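Local coordinates for putative dihydrodipicolinate synthase family protein (Coccidioides immitis, PDB 3QFE) that is of unknown function but belongs to the dihydrodipicolinate synthase family, whose members fold as a TIM-type (beta/alpha) barrel, at residues P12-A18 and L46-I51; L253-P257 and E302-M307. All blocks are in the same frame, centred on the assembly; numbering follows the deposited sequence.

In the fold
Both contacts lie in one barrel chain, and contact 1 closes along the sequence before contact 2 opens. Contact 1, in the parallel sheet, pairs strand 13-17 with strand 48-51, neighbours joined through helix 31-42. Contact 2 is entirely outside the sheet: the end of helix 241-254 and the turn after it lean on helix 297-317, with helix 262-271 beside them. Their centres are about 22 Å apart and their nearest atoms about 9 Å, so they do not touch. Contact 1 is about 6 Å from the centre of the chain and contact 2 about 20 Å; one belongs to the barrel wall, the other to the C-terminal helices around it.

Contact 1: residues P12-A18 and L46-I51; sequences PGIWCPA and LTGLVI
The first two strands of the barrel run side by side and parallel here, 13-17 against 48-51. Cys16 bonds with both backbone groups to the residues flanking Leu49: its N donates to Gly48 O at 3.2 Å, and its O accepts from Val50 N at 2.8 Å. One step on, Ala18 N reaches Val50 O at 3.1 Å; a water also donates to that oxygen and to Ala18 O, bridging the strand ends. At the other end Thr47 binds both backbone groups of Ile14. Thr47 N donates to Ile14 O at 2.7 Å, while Thr47 OG1, placed beside its own backbone N by a chi1 of -60°, accepts a bent bond from Ile14 N at 3.2 Å (N-H...O 136°). The same torsion sends Thr47 CG2 to the indole, 3.8 Å from Trp15 NE1, whose proton goes to Gln11 O. The six-membered ring of Trp15 lies over Gly48, with Gly48 CA 3.7 Å from its centroid in a CH-pi contact; the bare glycine lets the ring lie close to the backbone. Trp15, Pro17 and Val50 share a face of the sheet, where Trp15 also meets Phe199 edge-to-face and all three touch Ile218. On the opposite face Cys16 CB packs 3.5 Å from Leu46 CD1 and also meets Leu49 CD2, while Cys16 and Leu46 both rest on Leu41 of helix 31-42. Strand 13-17, helix 31-42 and strand 48-51 thus form the beta-alpha-beta crossover that is the repeating element of a TIM barrel.

Contact 2: residues L253-P257 and E302-M307; sequences LAESP and EVRKVM
Three carbon atoms of helix 297-317 come up to the carbonyl oxygen of Ala254: Met307 CG and Met307 CE each lie 3.6 Å from Ala254 O, and Val306 CG1 lies 3.7 Å from it. A chi1 of -66° sets Met307 CG beside the backbone N, and the extended chain then runs past the oxygen, with CG and CE, one atom either side of the sulfur, as the atoms that touch it. The methyl group of Ala254 lies alongside the same helix, with its CB 3.9 Å from Val306 O and 4.3 Å from Met307 CG. Val306 uses a single branch, CG1, which is anti to its backbone N (chi1 151°) and reaches into the bend of the chain after helix 241-254. There it lies 3.9 Å from Leu253 O and 4.1 Å from Pro257 CD, the proline and valine side chains reaching toward each other. Pro257 CG extends the patch along the helix, touching Val303 CG2 and Met307 CE loosely. At the outer end the extended Glu302 side chain passes obliquely by the proline ring, its OE2 4.0 Å from Pro257 CG, a contact of carboxylate with carbon. Helix 262-271 lies beside the contact: Thr264 touches both Pro257 and Val303, and Ala268 meets Met307, which also touches Phe221 and Phe272. Val306 N to Glu302 O and Met307 N to Val303 O are bonds of helix 297-317 itself. No hydrogen bond crosses between 253-257 and 302-307, so the turn after helix 241-254 is joined to helix 297-317 by apolar packing and by van der Waals contact with carbonyl oxygens, a cohesion that is probably only weakly directional.

Contact 1: residues P12-A18 and L46-I51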
# COMPACT_ATOMS: atom_id res chain seq x y z
N PRO A 12 3.44 -7.15 -10.84
CA PRO A 12 2.43 -7.95 -10.20
C PRO A 12 2.99 -8.64 -8.97
O PRO A 12 4.15 -9.06 -8.98
CB PRO A 12 2.09 -8.97 -11.28
CG PRO A 12 2.14 -8.13 -12.55
CD PRO A 12 3.24 -7.11 -12.31
N GLY A 13 2.19 -8.76 -7.93
CA GLY A 13 2.63 -9.40 -6.70
C GLY A 13 1.92 -8.79 -5.52
O GLY A 13 0.87 -8.15 -5.70
N ILE A 14 2.49 -8.97 -4.33
CA ILE A 14 1.92 -8.50 -3.09
C ILE A 14 2.73 -7.34 -2.57
O ILE A 14 3.94 -7.48 -2.32
CB ILE A 14 1.91 -9.59 -2.01
CG1 ILE A 14 1.04 -10.76 -2.44
CG2 ILE A 14 1.32 -9.06 -0.71
CD1 ILE A 14 -0.46 -10.39 -2.58
N TRP A 15 2.06 -6.20 -2.38
CA TRP A 15 2.67 -4.98 -1.91
C TRP A 15 2.11 -4.62 -0.55
O TRP A 15 0.93 -4.84 -0.30
CB TRP A 15 2.38 -3.84 -2.89
CG TRP A 15 3.02 -4.03 -4.23
CD1 TRP A 15 2.74 -5.01 -5.15
CD2 TRP A 15 4.05 -3.22 -4.80
NE1 TRP A 15 3.54 -4.86 -6.26
CE2 TRP A 15 4.35 -3.76 -6.07
CE3 TRP A 15 4.73 -2.07 -4.38
CZ2 TRP A 15 5.31 -3.21 -6.91
CZ3 TRP A 15 5.69 -1.52 -5.21
CH2 TRP A 15 5.97 -2.10 -6.46
N CYS A 16 2.95 -4.05 0.31
CA CYS A 16 2.49 -3.60 1.62
C CYS A 16 2.54 -2.07 1.78
O CYS A 16 3.61 -1.47 1.57
CB CYS A 16 3.27 -4.24 2.77
SG CYS A 16 2.79 -3.55 4.39
N PRO A 17 1.41 -1.45 2.17
CA PRO A 17 1.40 -0.03 2.51
C PRO A 17 1.76 0.14 4.00
O PRO A 17 0.90 -0.01 4.89
CB PRO A 17 -0.05 0.39 2.21
CG PRO A 17 -0.85 -0.86 2.52
CD PRO A 17 0.06 -2.05 2.27
N ALA A 18 3.04 0.45 4.23
CA ALA A 18 3.65 0.39 5.56
C ALA A 18 3.08 1.44 6.52
O ALA A 18 2.81 2.57 6.13
CB ALA A 18 5.15 0.54 5.45
N LEU A 46 7.58 -9.97 0.16
CA LEU A 46 6.76 -8.98 -0.55
C LEU A 46 7.37 -8.62 -1.89
O LEU A 46 8.58 -8.68 -2.08
CB LEU A 46 6.57 -7.72 0.30
CG LEU A 46 5.90 -7.88 1.66
CD1 LEU A 46 5.90 -6.55 2.38
CD2 LEU A 46 4.49 -8.42 1.54
N THR A 47 6.52 -8.22 -2.82
CA THR A 47 7.00 -7.73 -4.10
C THR A 47 7.54 -6.29 -3.98
O THR A 47 8.55 -5.96 -4.55
CB THR A 47 5.91 -7.83 -5.18
OG1 THR A 47 5.51 -9.20 -5.33
CG2 THR A 47 6.42 -7.29 -6.55
N GLY A 48 6.87 -5.44 -3.23
CA GLY A 48 7.30 -4.07 -3.07
C GLY A 48 6.63 -3.42 -1.89
O GLY A 48 5.72 -3.99 -1.30
N LEU A 49 7.09 -2.21 -1.56
CA LEU A 49 6.48 -1.39 -0.51
C LEU A 49 5.78 -0.16 -1.09
O LEU A 49 6.29 0.52 -2.00
CB LEU A 49 7.49 -0.97 0.56
CG LEU A 49 8.13 -2.07 1.43
CD1 LEU A 49 9.18 -1.49 2.36
CD2 LEU A 49 7.10 -2.81 2.26
N VAL A 50 4.60 0.11 -0.54
CA VAL A 50 3.95 1.37 -0.76
C VAL A 50 4.22 2.24 0.46
O VAL A 50 3.80 1.91 1.56
CB VAL A 50 2.43 1.19 -1.02
CG1 VAL A 50 1.73 2.55 -1.02
CG2 VAL A 50 2.22 0.45 -2.35
N ILE A 51 4.97 3.32 0.24
CA ILE A 51 5.30 4.26 1.30
C ILE A 51 4.42 5.49 1.15
O ILE A 51 4.29 6.04 0.06
CB ILE A 51 6.81 4.66 1.25
CG1 ILE A 51 7.70 3.41 1.15
CG2 ILE A 51 7.21 5.50 2.46
CD1 ILE A 51 7.49 2.40 2.29
O HOH W 1 1.97 3.34 3.21

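Contact 2: residues L253-P257 and E302-M307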
# COMPACT_ATOMS: atom_id res chain seq x y z
N LEU A 253 -10.49 -14.09 7.51
CA LEU A 253 -11.11 -14.14 8.84
C LEU A 253 -10.38 -13.24 9.83
O LEU A 253 -11.00 -12.46 10.55
CB LEU A 253 -11.07 -15.57 9.36
CG LEU A 253 -12.28 -16.23 9.99
CD1 LEU A 253 -13.52 -15.99 9.16
CD2 LEU A 253 -11.99 -17.73 10.12
N ALA A 254 -9.05 -13.33 9.83
CA ALA A 254 -8.22 -12.58 10.75
C ALA A 254 -8.20 -11.09 10.44
O ALA A 254 -7.98 -10.27 11.32
CB ALA A 254 -6.81 -13.14 10.76
N GLU A 255 -8.45 -10.74 9.18
CA GLU A 255 -8.44 -9.35 8.74
C GLU A 255 -9.63 -8.50 9.23
O GLU A 255 -9.58 -7.27 9.17
CB GLU A 255 -8.30 -9.27 7.22
CG GLU A 255 -7.70 -7.94 6.76
CD GLU A 255 -7.44 -7.86 5.28
OE1 GLU A 255 -7.69 -8.86 4.56
OE2 GLU A 255 -6.97 -6.78 4.83
N SER A 256 -10.70 -9.16 9.69
CA SER A 256 -11.89 -8.50 10.28
C SER A 256 -11.72 -7.04 10.78
O SER A 256 -12.23 -6.11 10.14
CB SER A 256 -12.50 -9.40 11.37
OG SER A 256 -13.50 -8.74 12.13
N PRO A 257 -10.97 -6.82 11.90
CA PRO A 257 -10.79 -5.45 12.44
C PRO A 257 -10.33 -4.36 11.43
O PRO A 257 -9.17 -4.34 11.02
CB PRO A 257 -9.75 -5.65 13.56
CG PRO A 257 -9.91 -7.09 13.98
CD PRO A 257 -10.18 -7.81 12.68
N GLU A 302 -9.88 -7.87 21.10
CA GLU A 302 -10.41 -8.46 19.85
C GLU A 302 -9.30 -8.81 18.84
O GLU A 302 -9.29 -9.89 18.26
CB GLU A 302 -11.44 -7.51 19.22
CG GLU A 302 -12.52 -8.16 18.30
CD GLU A 302 -13.36 -7.11 17.53
OE1 GLU A 302 -14.17 -6.38 18.16
OE2 GLU A 302 -13.21 -7.01 16.29
N VAL A 303 -8.37 -7.89 18.64
CA VAL A 303 -7.24 -8.12 17.76
C VAL A 303 -6.46 -9.37 18.16
O VAL A 303 -6.20 -10.23 17.33
CB VAL A 303 -6.32 -6.89 17.71
CG1 VAL A 303 -5.02 -7.20 16.92
CG2 VAL A 303 -7.07 -5.73 17.07
N ARG A 304 -6.14 -9.48 19.45
CA ARG A 304 -5.37 -10.60 19.96
C ARG A 304 -6.13 -11.93 19.81
O ARG A 304 -5.53 -12.94 19.46
CB ARG A 304 -4.95 -10.37 21.41
CG ARG A 304 -4.23 -9.04 21.63
CD ARG A 304 -3.59 -8.92 23.01
NE ARG A 304 -4.59 -8.83 24.09
CZ ARG A 304 -4.98 -7.70 24.69
NH1 ARG A 304 -4.46 -6.52 24.35
NH2 ARG A 304 -5.90 -7.75 25.65
N LYS A 305 -7.44 -11.92 20.05
CA LYS A 305 -8.23 -13.15 19.94
C LYS A 305 -8.36 -13.59 18.48
O LYS A 305 -8.04 -14.73 18.13
CB LYS A 305 -9.62 -13.00 20.58
N VAL A 306 -8.81 -12.66 17.64
CA VAL A 306 -9.17 -12.95 16.26
C VAL A 306 -7.97 -13.22 15.35
O VAL A 306 -8.12 -13.86 14.31
CB VAL A 306 -10.04 -11.80 15.70
CG1 VAL A 306 -9.87 -11.62 14.17
CG2 VAL A 306 -11.49 -12.00 16.10
N MET A 307 -6.79 -12.75 15.73
CA MET A 307 -5.60 -12.94 14.90
C MET A 307 -4.64 -14.04 15.39
O MET A 307 -3.65 -14.33 14.72
CB MET A 307 -4.86 -11.61 14.76
CG MET A 307 -5.60 -10.55 14.01
SD MET A 307 -4.53 -9.12 13.69
CE MET A 307 -5.71 -7.99 12.97